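Local coordinates for protein predicted metal-dependent hydrolase of the TIM-barrel fold (Lactobacillus casei, PDB 2QPX) that probably acts as a metal-dependent hydrolase of the amidohydrolase type, binding two zinc ions in a TIM barrel, at residues 240-245 / 269-274; 263-268 / 282-287; 288-293 / 313-318. One frame throughout, in Å; residues are numbered along the deposited sequence.

Contact 1 of 3, residues 240-245 / 269-274; sequences LGNPLL and HREAGY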
ATOM      1  N   LEU A 240      -7.326   5.735 -10.542  1.00 19.97           N
ATOM      2  CA  LEU A 240      -7.415   7.197 -10.591  1.00 20.56           C
ATOM      3  C   LEU A 240      -7.982   7.786  -9.323  1.00 21.18           C
ATOM      4  O   LEU A 240      -8.262   8.997  -9.245  1.00 22.56           O
ATOM      5  CB  LEU A 240      -8.308   7.612 -11.784  1.00 22.35           C
ATOM      6  CG  LEU A 240      -7.721   7.220 -13.144  1.00 25.19           C
ATOM      7  CD1 LEU A 240      -8.633   7.746 -14.270  1.00 28.26           C
ATOM      8  CD2 LEU A 240      -6.304   7.754 -13.305  1.00 28.34           C
ATOM      9  N   GLY A 241      -8.214   6.945  -8.326  1.00 19.28           N
ATOM     10  CA  GLY A 241      -8.817   7.388  -7.076  1.00 21.21           C
ATOM     11  C   GLY A 241      -7.813   7.697  -5.983  1.00 19.72           C
ATOM     12  O   GLY A 241      -8.217   7.835  -4.824  1.00 22.48           O
ATOM     13  N   ASN A 242      -6.519   7.693  -6.322  1.00 19.02           N
ATOM     14  CA  ASN A 242      -5.453   7.994  -5.365  1.00 18.40           C
ATOM     15  C   ASN A 242      -5.512   9.511  -5.081  1.00 18.65           C
ATOM     16  O   ASN A 242      -5.316  10.332  -5.984  1.00 18.16           O
ATOM     17  CB  ASN A 242      -4.087   7.592  -5.939  1.00 19.50           C
ATOM     18  CG  ASN A 242      -2.940   7.764  -4.952  1.00 18.32           C
ATOM     19  OD1 ASN A 242      -2.965   8.642  -4.073  1.00 18.59           O
ATOM     20  ND2 ASN A 242      -1.896   6.920  -5.109  1.00 20.45           N
ATOM     21  N   PRO A 243      -5.751   9.909  -3.822  1.00 16.20           N
ATOM     22  CA  PRO A 243      -5.948  11.323  -3.567  1.00 15.77           C
ATOM     23  C   PRO A 243      -4.692  12.193  -3.707  1.00 16.35           C
ATOM     24  O   PRO A 243      -4.824  13.418  -3.772  1.00 16.97           O
ATOM     25  CB  PRO A 243      -6.473  11.332  -2.134  1.00 16.55           C
ATOM     26  CG  PRO A 243      -5.849  10.141  -1.506  1.00 17.19           C
ATOM     27  CD  PRO A 243      -5.859   9.107  -2.602  1.00 15.99           C
ATOM     28  N   LEU A 244      -3.508  11.585  -3.825  1.00 16.78           N
ATOM     29  CA  LEU A 244      -2.313  12.353  -4.192  1.00 17.77           C
ATOM     30  C   LEU A 244      -2.525  13.061  -5.536  1.00 18.15           C
ATOM     31  O   LEU A 244      -1.911  14.101  -5.783  1.00 19.07           O
ATOM     32  CB  LEU A 244      -1.081  11.460  -4.270  1.00 19.05           C
ATOM     33  CG  LEU A 244      -0.635  10.728  -3.000  1.00 18.65           C
ATOM     34  CD1 LEU A 244       0.597   9.857  -3.254  1.00 19.18           C
ATOM     35  CD2 LEU A 244      -0.426  11.736  -1.842  1.00 20.42           C
ATOM     36  N   LEU A 245      -3.410  12.520  -6.374  1.00 17.54           N
ATOM     37  CA  LEU A 245      -3.678  13.120  -7.674  1.00 18.76           C
ATOM     38  C   LEU A 245      -4.417  14.466  -7.548  1.00 17.76           C
ATOM     39  O   LEU A 245      -4.428  15.267  -8.488  1.00 19.99           O
ATOM     40  CB  LEU A 245      -4.452  12.151  -8.561  1.00 18.95           C
ATOM     41  CG  LEU A 245      -3.735  10.844  -8.933  1.00 20.43           C
ATOM     42  CD1 LEU A 245      -4.705   9.825  -9.552  1.00 23.08           C
ATOM     43  CD2 LEU A 245      -2.544  11.131  -9.822  1.00 23.40           C
ATOM     44  N   HIS A 269      -5.732   5.301   2.301  1.00 15.95           N
ATOM     45  CA  HIS A 269      -5.848   5.963   3.597  1.00 15.20           C
ATOM     46  C   HIS A 269      -4.520   6.489   4.163  1.00 16.54           C
ATOM     47  O   HIS A 269      -4.539   7.541   4.807  1.00 17.71           O
ATOM     48  CB  HIS A 269      -6.600   5.057   4.575  1.00 16.45           C
ATOM     49  CG  HIS A 269      -6.025   3.692   4.662  1.00 16.10           C
ATOM     50  ND1 HIS A 269      -6.208   2.748   3.674  1.00 16.68           N
ATOM     51  CD2 HIS A 269      -5.148   3.155   5.555  1.00 15.65           C
ATOM     52  CE1 HIS A 269      -5.495   1.672   3.982  1.00 17.25           C
ATOM     53  NE2 HIS A 269      -4.861   1.888   5.134  1.00 16.84           N
ATOM     54  N   ARG A 270      -3.380   5.855   3.895  1.00 17.46           N
ATOM     55  CA  ARG A 270      -2.100   6.436   4.325  1.00 17.37           C
ATOM     56  C   ARG A 270      -1.851   7.734   3.550  1.00 18.53           C
ATOM     57  O   ARG A 270      -1.325   8.693   4.060  1.00 18.12           O
ATOM     58  CB  ARG A 270      -0.914   5.476   4.147  1.00 17.66           C
ATOM     59  CG  ARG A 270      -0.779   4.411   5.237  1.00 17.98           C
ATOM     60  CD  ARG A 270       0.443   3.472   5.025  1.00 17.37           C
ATOM     61  NE  ARG A 270       0.777   2.710   6.254  1.00 18.63           N
ATOM     62  CZ  ARG A 270       1.360   1.514   6.285  1.00 18.92           C
ATOM     63  NH1 ARG A 270       1.578   0.825   5.171  1.00 21.37           N
ATOM     64  NH2 ARG A 270       1.675   0.969   7.446  1.00 19.83           N
ATOM     65  N   GLU A 271      -2.220   7.744   2.288  1.00 17.92           N
ATOM     66  CA  GLU A 271      -2.034   8.925   1.452  1.00 17.21           C
ATOM     67  C   GLU A 271      -2.910  10.057   1.972  1.00 16.44           C
ATOM     68  O   GLU A 271      -2.455  11.203   2.070  1.00 16.90           O
ATOM     69  CB  GLU A 271      -2.306   8.607  -0.036  1.00 16.76           C
ATOM     70  CG  GLU A 271      -1.279   7.731  -0.748  1.00 19.63           C
ATOM     71  CD  GLU A 271      -1.369   6.248  -0.479  1.00 23.61           C
ATOM     72  OE1 GLU A 271      -2.227   5.761   0.270  1.00 21.50           O
ATOM     73  OE2 GLU A 271      -0.511   5.536  -1.064  1.00 29.57           O
ATOM     74  N   ALA A 272      -4.166   9.757   2.298  1.00 15.62           N
ATOM     75  CA  ALA A 272      -5.081  10.757   2.821  1.00 16.14           C
ATOM     76  C   ALA A 272      -4.575  11.342   4.135  1.00 15.40           C
ATOM     77  O   ALA A 272      -4.608  12.532   4.308  1.00 16.01           O
ATOM     78  CB  ALA A 272      -6.490  10.146   3.027  1.00 17.90           C
ATOM     79  N   GLY A 273      -4.083  10.504   5.044  1.00 16.13           N
ATOM     80  CA  GLY A 273      -3.564  10.977   6.320  1.00 16.05           C
ATOM     81  C   GLY A 273      -2.315  11.818   6.162  1.00 16.17           C
ATOM     82  O   GLY A 273      -2.139  12.825   6.860  1.00 16.90           O
ATOM     83  N   TYR A 274      -1.438  11.407   5.255  1.00 16.63           N
ATOM     84  CA  TYR A 274      -0.295  12.231   4.855  1.00 17.08           C
ATOM     85  C   TYR A 274      -0.763  13.611   4.385  1.00 16.44           C
ATOM     86  O   TYR A 274      -0.255  14.646   4.859  1.00 17.93           O
ATOM     87  CB  TYR A 274       0.568  11.521   3.792  1.00 18.95           C
ATOM     88  CG  TYR A 274       1.473  12.506   3.099  1.00 18.99           C
ATOM     89  CD1 TYR A 274       2.569  13.028   3.745  1.00 18.70           C
ATOM     90  CD2 TYR A 274       1.127  13.014   1.848  1.00 19.78           C
ATOM     91  CE1 TYR A 274       3.326  14.033   3.138  1.00 18.47           C
ATOM     92  CE2 TYR A 274       1.882  13.985   1.231  1.00 22.76           C
ATOM     93  CZ  TYR A 274       2.972  14.484   1.871  1.00 20.06           C
ATOM     94  OH  TYR A 274       3.716  15.475   1.264  1.00 23.87           O
TER
HETATM   95  O   HOH W   1       0.566   6.259  -3.496  1.00 25.96           O
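L244 and P243 pack against E271 where the 3-10 segment that begins at P243 meets the first turn and a half of helix 269-278, one of the helices on the outside of this TIM barrel. The largest share of the buried surface falls on E271, whose aliphatic part does the touching: its CG lies 3.8 Å from L244 CD1, and the two side chains cross at about a right angle. P243 comes in across the same stem, its CG 4.1 Å from E271 CB and near A272 N. Further along the helix, L244 CD2 reaches Y274 CD2 at 4.2 Å, an oblique approach to the ring. Beside this apolar patch the polar groups are held too. N242 OD1 accepts from L244 N at 3.0 Å, an Asx turn at the start of the 3-10 segment that carries P243 and L244. The same OD1 also rests 3.8 Å from E271 CG. The contact sits beside a subunit interface: Y274 OH bonds to G232 O of the second subunit, and L244 packs on M238 of that chain. No direct hydrogen bond joins the two segments. The E271 chain bends at chi2 (79°), which sets CD; its carboxylate stands 81° from the N242 amide plane, and a single water bridges the two, accepting from N242 ND2 at 3.0 Å and donating to E271 OE2 at 2.8 Å.

Contact 2 of 3, residues 263-268 / 282-287; sequences LHCYPY and LYFDIS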
ATOM      1  N   LEU A 263     -13.559  11.228   1.632  1.00 13.66           N
ATOM      2  CA  LEU A 263     -14.413  10.139   2.130  1.00 14.28           C
ATOM      3  C   LEU A 263     -13.851   8.772   1.748  1.00 14.20           C
ATOM      4  O   LEU A 263     -13.394   8.583   0.604  1.00 15.61           O
ATOM      5  CB  LEU A 263     -15.807  10.264   1.523  1.00 14.37           C
ATOM      6  CG  LEU A 263     -16.541  11.584   1.615  1.00 13.62           C
ATOM      7  CD1 LEU A 263     -17.837  11.493   0.766  1.00 15.98           C
ATOM      8  CD2 LEU A 263     -16.800  12.042   3.072  1.00 15.76           C
ATOM      9  N   HIS A 264     -13.863   7.841   2.716  1.00 14.69           N
ATOM     10  CA  HIS A 264     -13.565   6.391   2.510  1.00 16.29           C
ATOM     11  C   HIS A 264     -12.094   6.069   2.428  1.00 15.83           C
ATOM     12  O   HIS A 264     -11.557   5.302   3.257  1.00 18.49           O
ATOM     13  CB  HIS A 264     -14.248   5.771   1.271  1.00 20.30           C
ATOM     14  CG  HIS A 264     -15.541   6.375   0.940  1.00 20.36           C
ATOM     15  ND1 HIS A 264     -16.545   6.562   1.866  1.00 21.46           N
ATOM     16  CD2 HIS A 264     -16.029   6.814  -0.240  1.00 23.02           C
ATOM     17  CE1 HIS A 264     -17.580   7.138   1.277  1.00 23.97           C
ATOM     18  NE2 HIS A 264     -17.297   7.289  -0.009  1.00 22.32           N
ATOM     19  N   CYS A 265     -11.451   6.654   1.423  1.00 15.96           N
ATOM     20  CA  CYS A 265     -10.015   6.669   1.173  1.00 17.09           C
ATOM     21  C   CYS A 265      -9.403   5.358   0.798  1.00 14.26           C
ATOM     22  O   CYS A 265      -8.590   5.297  -0.110  1.00 17.38           O
ATOM     23  CB  CYS A 265      -9.276   7.295   2.339  1.00 16.26           C
ATOM     24  SG  CYS A 265      -9.778   9.001   2.641  1.00 17.67           S
ATOM     25  N   TYR A 266      -9.742   4.319   1.531  1.00 15.93           N
ATOM     26  CA  TYR A 266      -9.182   2.962   1.286  1.00 15.66           C
ATOM     27  C   TYR A 266      -9.174   2.591  -0.196  1.00 16.93           C
ATOM     28  O   TYR A 266     -10.219   2.736  -0.865  1.00 18.02           O
ATOM     29  CB  TYR A 266     -10.030   1.969   2.051  1.00 16.13           C
ATOM     30  CG  TYR A 266      -9.602   0.499   1.955  1.00 15.65           C
ATOM     31  CD1 TYR A 266     -10.064  -0.307   0.918  1.00 19.11           C
ATOM     32  CD2 TYR A 266      -8.750  -0.059   2.877  1.00 14.97           C
ATOM     33  CE1 TYR A 266      -9.663  -1.637   0.812  1.00 17.10           C
ATOM     34  CE2 TYR A 266      -8.373  -1.395   2.813  1.00 16.47           C
ATOM     35  CZ  TYR A 266      -8.836  -2.174   1.779  1.00 16.69           C
ATOM     36  OH  TYR A 266      -8.469  -3.498   1.713  1.00 17.96           O
ATOM     37  N   PRO A 267      -8.051   2.042  -0.724  1.00 16.13           N
ATOM     38  CA  PRO A 267      -6.824   1.623  -0.047  1.00 16.45           C
ATOM     39  C   PRO A 267      -5.773   2.702   0.156  1.00 16.74           C
ATOM     40  O   PRO A 267      -4.660   2.372   0.504  1.00 17.83           O
ATOM     41  CB  PRO A 267      -6.305   0.511  -0.977  1.00 17.93           C
ATOM     42  CG  PRO A 267      -6.636   1.033  -2.254  1.00 20.72           C
ATOM     43  CD  PRO A 267      -8.030   1.629  -2.124  1.00 17.52           C
ATOM     44  N   TYR A 268      -6.170   3.969  -0.060  1.00 16.87           N
ATOM     45  CA  TYR A 268      -5.255   5.120  -0.059  1.00 16.94           C
ATOM     46  C   TYR A 268      -5.382   5.960   1.209  1.00 16.16           C
ATOM     47  O   TYR A 268      -5.143   7.166   1.218  1.00 17.40           O
ATOM     48  CB  TYR A 268      -5.528   5.980  -1.268  1.00 19.29           C
ATOM     49  CG  TYR A 268      -5.517   5.260  -2.588  1.00 19.12           C
ATOM     50  CD1 TYR A 268      -4.351   4.775  -3.132  1.00 21.87           C
ATOM     51  CD2 TYR A 268      -6.691   5.121  -3.313  1.00 18.80           C
ATOM     52  CE1 TYR A 268      -4.338   4.131  -4.358  1.00 20.62           C
ATOM     53  CE2 TYR A 268      -6.691   4.470  -4.573  1.00 20.76           C
ATOM     54  CZ  TYR A 268      -5.512   3.971  -5.064  1.00 21.68           C
ATOM     55  OH  TYR A 268      -5.494   3.328  -6.291  1.00 26.92           O
ATOM     56  N   LEU A 282      -7.940  20.104   5.551  1.00 15.10           N
ATOM     57  CA  LEU A 282      -8.096  18.823   4.843  0.50 14.33           C
ATOM     58  C   LEU A 282      -8.379  17.725   5.857  1.00 14.37           C
ATOM     59  O   LEU A 282      -7.562  17.428   6.729  1.00 15.25           O
ATOM     60  CB  LEU A 282      -6.860  18.462   4.010  0.50 14.02           C
ATOM     61  CG  LEU A 282      -7.022  17.267   3.039  0.50 16.23           C
ATOM     62  CD1 LEU A 282      -6.897  15.886   3.726  0.50 12.34           C
ATOM     63  CD2 LEU A 282      -8.344  17.362   2.256  0.50 16.23           C
ATOM     64  N   TYR A 283      -9.554  17.142   5.720  1.00 13.16           N
ATOM     65  CA  TYR A 283     -10.098  16.137   6.634  1.00 12.66           C
ATOM     66  C   TYR A 283     -10.350  14.850   5.879  1.00 13.37           C
ATOM     67  O   TYR A 283     -10.379  14.853   4.650  1.00 15.00           O
ATOM     68  CB  TYR A 283     -11.389  16.652   7.255  1.00 14.34           C
ATOM     69  CG  TYR A 283     -11.235  17.978   7.973  1.00 14.40           C
ATOM     70  CD1 TYR A 283     -11.261  19.178   7.278  1.00 16.06           C
ATOM     71  CD2 TYR A 283     -11.015  18.007   9.355  1.00 14.94           C
ATOM     72  CE1 TYR A 283     -11.091  20.399   7.913  1.00 15.67           C
ATOM     73  CE2 TYR A 283     -10.834  19.196  10.010  1.00 18.57           C
ATOM     74  CZ  TYR A 283     -10.893  20.388   9.299  1.00 16.85           C
ATOM     75  OH  TYR A 283     -10.690  21.580   9.979  1.00 22.63           O
ATOM     76  N   PHE A 284     -10.547  13.762   6.605  1.00 13.06           N
ATOM     77  CA  PHE A 284     -10.818  12.483   5.952  1.00 14.42           C
ATOM     78  C   PHE A 284     -11.510  11.522   6.892  1.00 15.59           C
ATOM     79  O   PHE A 284     -11.516  11.719   8.102  1.00 15.06           O
ATOM     80  CB  PHE A 284      -9.545  11.886   5.344  1.00 15.29           C
ATOM     81  CG  PHE A 284      -8.574  11.356   6.332  1.00 15.85           C
ATOM     82  CD1 PHE A 284      -7.822  12.212   7.120  1.00 16.04           C
ATOM     83  CD2 PHE A 284      -8.326  10.006   6.434  1.00 18.55           C
ATOM     84  CE1 PHE A 284      -6.896  11.713   8.003  1.00 16.57           C
ATOM     85  CE2 PHE A 284      -7.373   9.537   7.316  1.00 23.12           C
ATOM     86  CZ  PHE A 284      -6.668  10.394   8.089  1.00 20.13           C
ATOM     87  N   ASP A 285     -12.066  10.472   6.300  1.00 15.99           N
ATOM     88  CA  ASP A 285     -12.657   9.365   7.047  1.00 15.89           C
ATOM     89  C   ASP A 285     -12.290   8.031   6.431  1.00 15.01           C
ATOM     90  O   ASP A 285     -11.710   7.989   5.342  1.00 15.64           O
ATOM     91  CB  ASP A 285     -14.171   9.578   7.233  1.00 15.60           C
ATOM     92  CG  ASP A 285     -14.982   9.392   5.984  1.00 15.03           C
ATOM     93  OD1 ASP A 285     -14.829   8.350   5.330  1.00 15.20           O
ATOM     94  OD2 ASP A 285     -15.805  10.282   5.665  1.00 16.46           O
ATOM     95  N   ILE A 286     -12.647   6.922   7.120  0.70 13.74           N
ATOM     96  CA  ILE A 286     -12.489   5.550   6.575  0.70 14.69           C
ATOM     97  C   ILE A 286     -13.840   4.831   6.515  0.70 12.02           C
ATOM     98  O   ILE A 286     -13.981   3.643   6.692  0.70 14.02           O
ATOM     99  CB  ILE A 286     -11.445   4.716   7.336  0.70 17.18           C
ATOM    100  CG1 ILE A 286     -11.816   4.587   8.833  0.70 15.25           C
ATOM    101  CG2 ILE A 286     -10.038   5.318   7.142  0.70 20.50           C
ATOM    102  CD1 ILE A 286     -11.100   3.414   9.573  0.70 15.35           C
ATOM    103  N   SER A 287     -14.864   5.627   6.226  0.70 14.43           N
ATOM    104  CA  SER A 287     -16.217   5.149   5.968  0.70 16.47           C
ATOM    105  C   SER A 287     -16.218   4.153   4.770  0.70 15.74           C
ATOM    106  O   SER A 287     -15.290   4.134   3.953  0.70 14.53           O
ATOM    107  CB  SER A 287     -17.130   6.339   5.774  0.70 15.14           C
ATOM    108  OG  SER A 287     -16.845   6.990   4.549  0.70 15.59           O
TER
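H264 and D285 join the C-terminal ends of two neighbouring parallel strands through a bond from backbone to side chain: H264 N donates to D285 OD1 at 2.8 Å, nearly straight at 165°. D285 CG lies between the backbone N and the carbonyl carbon (chi1 72°), and from there OD1 meets that N-H. With S287 in the conformer described, one of two, this oxygen takes three donors: S287 N joins at 2.9 Å, closing an Asx turn, and S287 OG at 2.6 Å. All three meet OD1 from out of the carboxylate plane. D285 OD2 is hydrogen-bonded to H17 NE2 and lies 3.3 Å from L263 CD2. In the same S287 conformer, OG also accepts from H264 ND1 at 2.7 Å, somewhat tilted from the imidazole plane, and so relays between ring and carboxylate. L263 CB sits over the centre of one face of the H264 ring. NE2 is turned to a zinc ion that H228 and carboxylated K167 also bind. Nearby, C265 SG lies 5.4 Å from the centre of the F284 ring, an oblique sulfur-aromatic contact. A metal-binding histidine at the C-terminal end of a barrel strand is characteristic of the amidohydrolase TIM-barrel zinc site; here its second shell comes from the next strand of the beta-alpha-beta unit.

Contact 3 of 3, residues 288-293 / 313-318; sequences LLDNLG and ILFASD. With ZN (zinc ion), chain B.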
ATOM      1  N   LEU A 288     -17.230   3.278   4.716  1.00 20.47           N
ATOM      2  CA  LEU A 288     -17.352   2.236   3.680  1.00 21.35           C
ATOM      3  C   LEU A 288     -16.396   1.054   3.866  1.00 21.45           C
ATOM      4  O   LEU A 288     -16.823  -0.105   3.823  1.00 20.53           O
ATOM      5  CB  LEU A 288     -17.276   2.845   2.256  1.00 21.11           C
ATOM      6  CG  LEU A 288     -17.971   1.972   1.185  1.00 21.74           C
ATOM      7  CD1 LEU A 288     -19.510   1.794   1.453  1.00 22.15           C
ATOM      8  CD2 LEU A 288     -17.711   2.538  -0.241  1.00 22.70           C
ATOM      9  N   LEU A 289     -15.115   1.326   4.064  1.00 19.38           N
ATOM     10  CA  LEU A 289     -14.216   0.324   4.594  1.00 19.84           C
ATOM     11  C   LEU A 289     -14.689  -0.146   5.992  1.00 21.54           C
ATOM     12  O   LEU A 289     -14.743  -1.360   6.229  1.00 20.78           O
ATOM     13  CB  LEU A 289     -12.772   0.850   4.629  1.00 19.29           C
ATOM     14  CG  LEU A 289     -11.679  -0.123   5.144  1.00 19.53           C
ATOM     15  CD1 LEU A 289     -11.676  -0.300   6.676  1.00 19.75           C
ATOM     16  CD2 LEU A 289     -11.684  -1.506   4.471  1.00 19.00           C
ATOM     17  N   ASP A 290     -15.103   0.805   6.858  0.70 19.31           N
ATOM     18  CA  ASP A 290     -15.253   0.470   8.227  0.70 18.68           C
ATOM     19  C   ASP A 290     -16.368  -0.564   8.437  0.70 20.94           C
ATOM     20  O   ASP A 290     -16.228  -1.421   9.306  0.70 20.56           O
ATOM     21  CB  ASP A 290     -15.322   1.719   9.161  0.70 18.78           C
ATOM     22  CG  ASP A 290     -16.406   2.757   8.842  0.70 18.04           C
ATOM     23  OD1 ASP A 290     -17.285   2.533   7.960  0.70 16.06           O
ATOM     24  OD2 ASP A 290     -16.346   3.850   9.571  0.70 17.34           O
ATOM     25  N   ASN A 291     -17.436  -0.488   7.611  1.00 19.77           N
ATOM     26  CA  ASN A 291     -18.580  -1.443   7.631  1.00 21.03           C
ATOM     27  C   ASN A 291     -18.479  -2.555   6.588  1.00 22.07           C
ATOM     28  O   ASN A 291     -18.808  -3.699   6.880  1.00 22.91           O
ATOM     29  CB  ASN A 291     -19.958  -0.775   7.529  1.00 20.53           C
ATOM     30  CG  ASN A 291     -20.020   0.426   6.580  1.00 20.60           C
ATOM     31  OD1 ASN A 291     -19.143   0.623   5.742  1.00 22.15           O
ATOM     32  ND2 ASN A 291     -21.089   1.252   6.711  1.00 21.21           N
ATOM     33  N   LEU A 292     -18.053  -2.244   5.377  1.00 20.00           N
ATOM     34  CA  LEU A 292     -18.060  -3.288   4.314  1.00 21.50           C
ATOM     35  C   LEU A 292     -16.787  -4.100   4.270  1.00 18.75           C
ATOM     36  O   LEU A 292     -16.712  -5.147   3.594  1.00 21.01           O
ATOM     37  CB  LEU A 292     -18.408  -2.697   2.935  1.00 21.87           C
ATOM     38  CG  LEU A 292     -19.729  -1.899   2.832  1.00 20.48           C
ATOM     39  CD1 LEU A 292     -20.145  -1.766   1.365  1.00 22.58           C
ATOM     40  CD2 LEU A 292     -20.832  -2.544   3.656  1.00 22.24           C
ATOM     41  N   GLY A 293     -15.791  -3.657   5.022  1.00 19.32           N
ATOM     42  CA  GLY A 293     -14.522  -4.415   5.205  1.00 20.26           C
ATOM     43  C   GLY A 293     -14.237  -4.510   6.683  1.00 20.64           C
ATOM     44  O   GLY A 293     -13.151  -4.077   7.185  1.00 21.32           O
ATOM     45  N   ILE A 313      -9.151  13.443  11.285  1.00 16.58           N
ATOM     46  CA  ILE A 313      -9.852  12.200  10.933  1.00 15.88           C
ATOM     47  C   ILE A 313     -11.253  12.235  11.574  1.00 16.43           C
ATOM     48  O   ILE A 313     -11.420  12.675  12.705  1.00 17.38           O
ATOM     49  CB  ILE A 313      -9.003  10.897  11.191  1.00 15.98           C
ATOM     50  CG1 ILE A 313      -9.627   9.685  10.460  1.00 16.08           C
ATOM     51  CG2 ILE A 313      -8.807  10.662  12.678  1.00 18.02           C
ATOM     52  CD1 ILE A 313      -8.773   8.375  10.462  1.00 17.04           C
ATOM     53  N   LEU A 314     -12.259  11.804  10.814  1.00 14.71           N
ATOM     54  CA  LEU A 314     -13.679  11.907  11.214  1.00 15.08           C
ATOM     55  C   LEU A 314     -14.326  10.525  11.201  1.00 14.59           C
ATOM     56  O   LEU A 314     -13.946   9.657  10.430  1.00 16.08           O
ATOM     57  CB  LEU A 314     -14.473  12.768  10.209  1.00 15.20           C
ATOM     58  CG  LEU A 314     -13.902  14.144   9.851  1.00 15.55           C
ATOM     59  CD1 LEU A 314     -14.772  14.853   8.782  1.00 16.66           C
ATOM     60  CD2 LEU A 314     -13.734  15.018  11.099  1.00 15.67           C
ATOM     61  N   PHE A 315     -15.336  10.339  12.047  1.00 16.20           N
ATOM     62  CA  PHE A 315     -16.263   9.219  11.884  1.00 14.91           C
ATOM     63  C   PHE A 315     -17.291   9.509  10.771  1.00 14.90           C
ATOM     64  O   PHE A 315     -17.925  10.563  10.742  1.00 15.25           O
ATOM     65  CB  PHE A 315     -17.078   8.935  13.147  1.00 15.00           C
ATOM     66  CG  PHE A 315     -18.168   7.938  12.928  1.00 14.88           C
ATOM     67  CD1 PHE A 315     -17.864   6.599  12.737  1.00 16.12           C
ATOM     68  CD2 PHE A 315     -19.488   8.344  12.821  1.00 15.58           C
ATOM     69  CE1 PHE A 315     -18.853   5.693  12.469  1.00 17.07           C
ATOM     70  CE2 PHE A 315     -20.499   7.424  12.526  1.00 15.35           C
ATOM     71  CZ  PHE A 315     -20.176   6.124  12.388  1.00 16.90           C
ATOM     72  N   ALA A 316     -17.470   8.520   9.889  1.00 13.98           N
ATOM     73  CA  ALA A 316     -18.646   8.409   9.051  1.00 13.52           C
ATOM     74  C   ALA A 316     -18.906   6.943   8.802  1.00 14.31           C
ATOM     75  O   ALA A 316     -18.004   6.125   8.893  1.00 14.52           O
ATOM     76  CB  ALA A 316     -18.506   9.137   7.683  1.00 14.23           C
ATOM     77  N   SER A 317     -20.162   6.613   8.503  1.00 15.08           N
ATOM     78  CA  SER A 317     -20.545   5.253   8.105  1.00 15.38           C
ATOM     79  C   SER A 317     -20.569   5.009   6.600  1.00 14.96           C
ATOM     80  O   SER A 317     -20.313   3.898   6.132  1.00 16.41           O
ATOM     81  CB  SER A 317     -21.943   4.915   8.670  1.00 15.75           C
ATOM     82  OG  SER A 317     -22.946   5.711   8.054  1.00 14.55           O
ATOM     83  N   ASP A 318     -20.888   6.040   5.824  1.00 14.81           N
ATOM     84  CA  ASP A 318     -21.254   5.854   4.420  1.00 12.76           C
ATOM     85  C   ASP A 318     -22.428   4.875   4.250  1.00 14.65           C
ATOM     86  O   ASP A 318     -22.608   4.293   3.166  1.00 17.35           O
ATOM     87  CB  ASP A 318     -20.058   5.428   3.505  1.00 15.43           C
ATOM     88  CG  ASP A 318     -20.341   5.713   2.047  1.00 15.78           C
ATOM     89  OD1 ASP A 318     -21.036   6.692   1.760  1.00 15.79           O
ATOM     90  OD2 ASP A 318     -19.863   5.001   1.146  1.00 22.05           O
TER
HETATM   91 ZN    ZN B 376     -21.359   7.956   0.124  0.70 14.91          ZN
HETATM   92  O   HOH W   2     -20.390   6.499  -0.983  1.00 29.42           O
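L288 and D318 bring their CA atoms to 5.4 Å where two loops leave the C-terminal ends of strands 282-285 and 313-314 of the TIM barrel. Both residues have positive phi, marking where each chain leaves its extended course; L288 is the N-cap of the short helix 289-292, while 315-318 runs on from its strand as an irregular loop. S317 O is the backbone acceptor shared across the contact. N291 ND2 donates to it at 2.8 Å by a bent bond (133°), tilted from the carbonyl plane, and L288 N adds a weak bond at 3.4 Å. N291 ND2 also bonds to M325 O, which ties the short helix to helix 323-342, and S317 OG turns to D16 on the first strand. The side chain of L288 crosses that of D318 obliquely, its CD1 3.2 Å from D318 OD2, so a branched apolar group flanks the carboxylate. D318 CG stands anti to the backbone N (chi1 -160°), and from there D318 OD1 binds a zinc ion at 2.1 Å, with H18, H20 and carboxylated K167 completing the protein ligands. The carboxylate spans metal and solvent ligand: a water bound to the same zinc at 2.1 Å donates to D318 OD2 at 2.7 Å.

From the N terminus, 240-245 is met first, in the loop after strand 225-229. Contact 1 brings this loop back onto helix 269-278, past helix 247-253 and strand 260-264. Contact 2 opens on that strand before contact 1 has closed, so the two cross along the chain; it spans helix 269-278 to join the ends of strands 260-264 and 282-285. They touch where P243 meets Y268 and A272 meets C265. Contact 3 follows in series, closing the span that carries helix 297-304 and joining helix 289-292 to the loop after strand 313-314. F284 O and L314 N, probably hydrogen-bonded, link it to contact 2. Contacts 2 and 3 each supply a zinc ligand, H264 and D318; contact 1 lies farther from the metals.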